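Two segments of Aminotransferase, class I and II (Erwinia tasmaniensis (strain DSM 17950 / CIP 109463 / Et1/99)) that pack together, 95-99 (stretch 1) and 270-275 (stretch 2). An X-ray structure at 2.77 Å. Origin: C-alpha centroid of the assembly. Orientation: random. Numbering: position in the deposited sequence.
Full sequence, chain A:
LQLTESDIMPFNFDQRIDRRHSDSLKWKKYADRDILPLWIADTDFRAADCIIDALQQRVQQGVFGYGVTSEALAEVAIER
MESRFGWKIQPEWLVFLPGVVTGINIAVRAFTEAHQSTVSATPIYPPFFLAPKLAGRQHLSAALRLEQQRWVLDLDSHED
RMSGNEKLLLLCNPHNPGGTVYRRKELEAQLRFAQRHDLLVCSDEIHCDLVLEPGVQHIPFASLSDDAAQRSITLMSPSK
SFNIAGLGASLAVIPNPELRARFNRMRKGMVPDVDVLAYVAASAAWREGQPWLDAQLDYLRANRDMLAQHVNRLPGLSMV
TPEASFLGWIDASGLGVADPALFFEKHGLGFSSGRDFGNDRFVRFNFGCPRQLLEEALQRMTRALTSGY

Stretch 1 (95-99) VFLPG
Stretch 2, residues 270-275: MVPDVD

The contact is a small apolar joint between the end of a strand and an irregular, extended segment far away in the same chain. Residues 95-97 finish a strand, Pro98 and Gly99 turn out of it, and residues 270-275 form neither helix nor strand. The two paths cross rather than run alongside: the direction from CA of Phe96 to CA of Pro98 lies 101° from that of Val271 to Val274. Register is set at one point, where CA of Pro98 sits 5.0 Å from CA of Val274. No hydrogen bond spans the pair, so shape and apolar burial carry the contact, about 235 Å² with both sides summed.

Pro98 is the main bump. Its CA-to-CB bond points toward the second stretch, and its ring, in C-gamma endo pucker, enters a hollow lined by Val271, Pro272, Asp273 and Val274. CD of Pro98 lies 3.7 Å from CG1 of Val271 and 3.5 Å from O of Pro272, while CG of Pro98 stands 4.4 Å from CG of Pro272. On another part of the wall, CB of Pro98 is 4.4 Å from O of Asp273. A compact, rigid ring suits this place: it offers apolar surface without a flexible chain to order, and its nitrogen has no hydrogen that would need a partner.

Val274 supplies the reciprocal bump. Its CA-to-CB bond runs sideways, yet the t rotamer (chi1 -176°) brings CG2 against the strand end. CG2 of Val274 lies 3.5 Å from O of Leu97, 4.0 Å from CB of Phe96 and 4.1 Å from N of Pro98, so one branch spans three consecutive residues. Val271, also t at -177°, points toward the first stretch and places CG1 against the proline ring. Pro272, again C-gamma endo, has its CA-to-CB bond sideways and adds a smaller patch.

Phe96 lends the base of its side chain: CB starts toward the second stretch, but chi1 -63° (m) and chi2 -73° lead the ring away. The CA-to-CB bond of Leu97 (m, t; -61° and 159°) points away, and it is the carbonyl O that meets CG2 of Val274. Val95 (t) and Met270 (t, p, t) are buried but make no contact across the pair. Asp273, exposed and m, has its CA-to-CB bond pointing away and meets Pro98 through its backbone O; Asp275 (t) is the N-cap of the following helix and caps a backbone N just past the stretch.

To build the first backbone, use phi/psi of -137/114, -84/140 and -135/154 for residues 95-97, then -89/66 at Pro98 and 125/172 at Gly99. These last angles call for glycine, since a CB would jam against the preceding carbonyl O. A weak hydrogen bond from Gly99 N to Leu97 O, 3.2 Å, spans the turn. For the second, use -79/-37 at Met270, -112/124 at Val271, -77/178 at Pro272, -80/167 at Asp273, -73/146 at Val274 and -57/146 at Asp275.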

# COMPACT_ATOMS: atom_id res chain seq x y z
N VAL A 95 -9.72 10.07 4.97
CA VAL A 95 -8.90 8.91 5.32
C VAL A 95 -8.11 8.55 4.07
O VAL A 95 -8.70 8.13 3.07
CB VAL A 95 -9.72 7.71 5.82
CG1 VAL A 95 -8.82 6.52 6.06
CG2 VAL A 95 -10.49 8.06 7.08
N PHE A 96 -6.79 8.70 4.12
CA PHE A 96 -5.96 8.45 2.95
C PHE A 96 -5.64 6.97 2.82
O PHE A 96 -5.37 6.28 3.82
CB PHE A 96 -4.67 9.27 3.03
CG PHE A 96 -4.90 10.75 3.03
CD1 PHE A 96 -5.29 11.41 1.88
CD2 PHE A 96 -4.73 11.50 4.19
CE1 PHE A 96 -5.50 12.77 1.87
CE2 PHE A 96 -4.94 12.86 4.19
CZ PHE A 96 -5.33 13.50 3.03
N LEU A 97 -5.66 6.48 1.59
CA LEU A 97 -5.50 5.06 1.29
C LEU A 97 -4.54 4.88 0.13
O LEU A 97 -4.39 5.79 -0.70
CB LEU A 97 -6.86 4.42 0.94
CG LEU A 97 -7.94 4.45 2.01
CD1 LEU A 97 -9.31 4.27 1.39
CD2 LEU A 97 -7.68 3.38 3.06
N PRO A 98 -3.87 3.73 0.05
CA PRO A 98 -3.00 3.42 -1.11
C PRO A 98 -3.76 2.73 -2.23
O PRO A 98 -3.52 1.56 -2.58
CB PRO A 98 -1.93 2.53 -0.48
CG PRO A 98 -2.68 1.78 0.58
CD PRO A 98 -3.72 2.73 1.13
N GLY A 99 -4.70 3.45 -2.83
CA GLY A 99 -5.52 2.93 -3.91
C GLY A 99 -7.00 3.07 -3.61
O GLY A 99 -7.41 3.44 -2.51
N MET A 270 -3.76 -3.88 8.45
CA MET A 270 -3.91 -4.68 7.24
C MET A 270 -3.56 -3.88 5.99
O MET A 270 -2.99 -4.43 5.04
CB MET A 270 -5.34 -5.21 7.16
CG MET A 270 -5.52 -6.37 6.19
SD MET A 270 -4.62 -7.84 6.69
CE MET A 270 -5.15 -8.99 5.42
N VAL A 271 -3.90 -2.60 5.96
CA VAL A 271 -3.66 -1.73 4.81
C VAL A 271 -2.59 -0.72 5.20
O VAL A 271 -2.77 0.00 6.19
CB VAL A 271 -4.95 -1.03 4.35
CG1 VAL A 271 -4.69 -0.20 3.11
CG2 VAL A 271 -6.04 -2.06 4.10
N PRO A 272 -1.49 -0.62 4.47
CA PRO A 272 -0.39 0.27 4.87
C PRO A 272 -0.71 1.73 4.56
O PRO A 272 -1.76 2.06 4.01
CB PRO A 272 0.78 -0.24 4.01
CG PRO A 272 0.12 -0.77 2.78
CD PRO A 272 -1.18 -1.37 3.24
N ASP A 273 0.22 2.60 4.94
CA ASP A 273 0.09 4.02 4.67
C ASP A 273 0.49 4.33 3.23
O ASP A 273 1.08 3.50 2.52
CB ASP A 273 0.95 4.83 5.64
CG ASP A 273 0.40 4.81 7.06
OD1 ASP A 273 -0.81 4.55 7.22
OD2 ASP A 273 1.19 5.05 8.00
N VAL A 274 0.17 5.55 2.79
CA VAL A 274 0.46 5.96 1.43
C VAL A 274 1.96 6.20 1.27
O VAL A 274 2.65 6.64 2.20
CB VAL A 274 -0.35 7.22 1.06
CG1 VAL A 274 -0.13 7.61 -0.39
CG2 VAL A 274 -1.83 6.99 1.34
N ASP A 275 2.47 5.89 0.08
CA ASP A 275 3.87 6.13 -0.24
C ASP A 275 4.22 7.60 -0.04
O ASP A 275 3.40 8.49 -0.26
CB ASP A 275 4.15 5.70 -1.69
CG ASP A 275 5.63 5.73 -2.04
OD1 ASP A 275 6.27 6.80 -1.90
OD2 ASP A 275 6.16 4.68 -2.47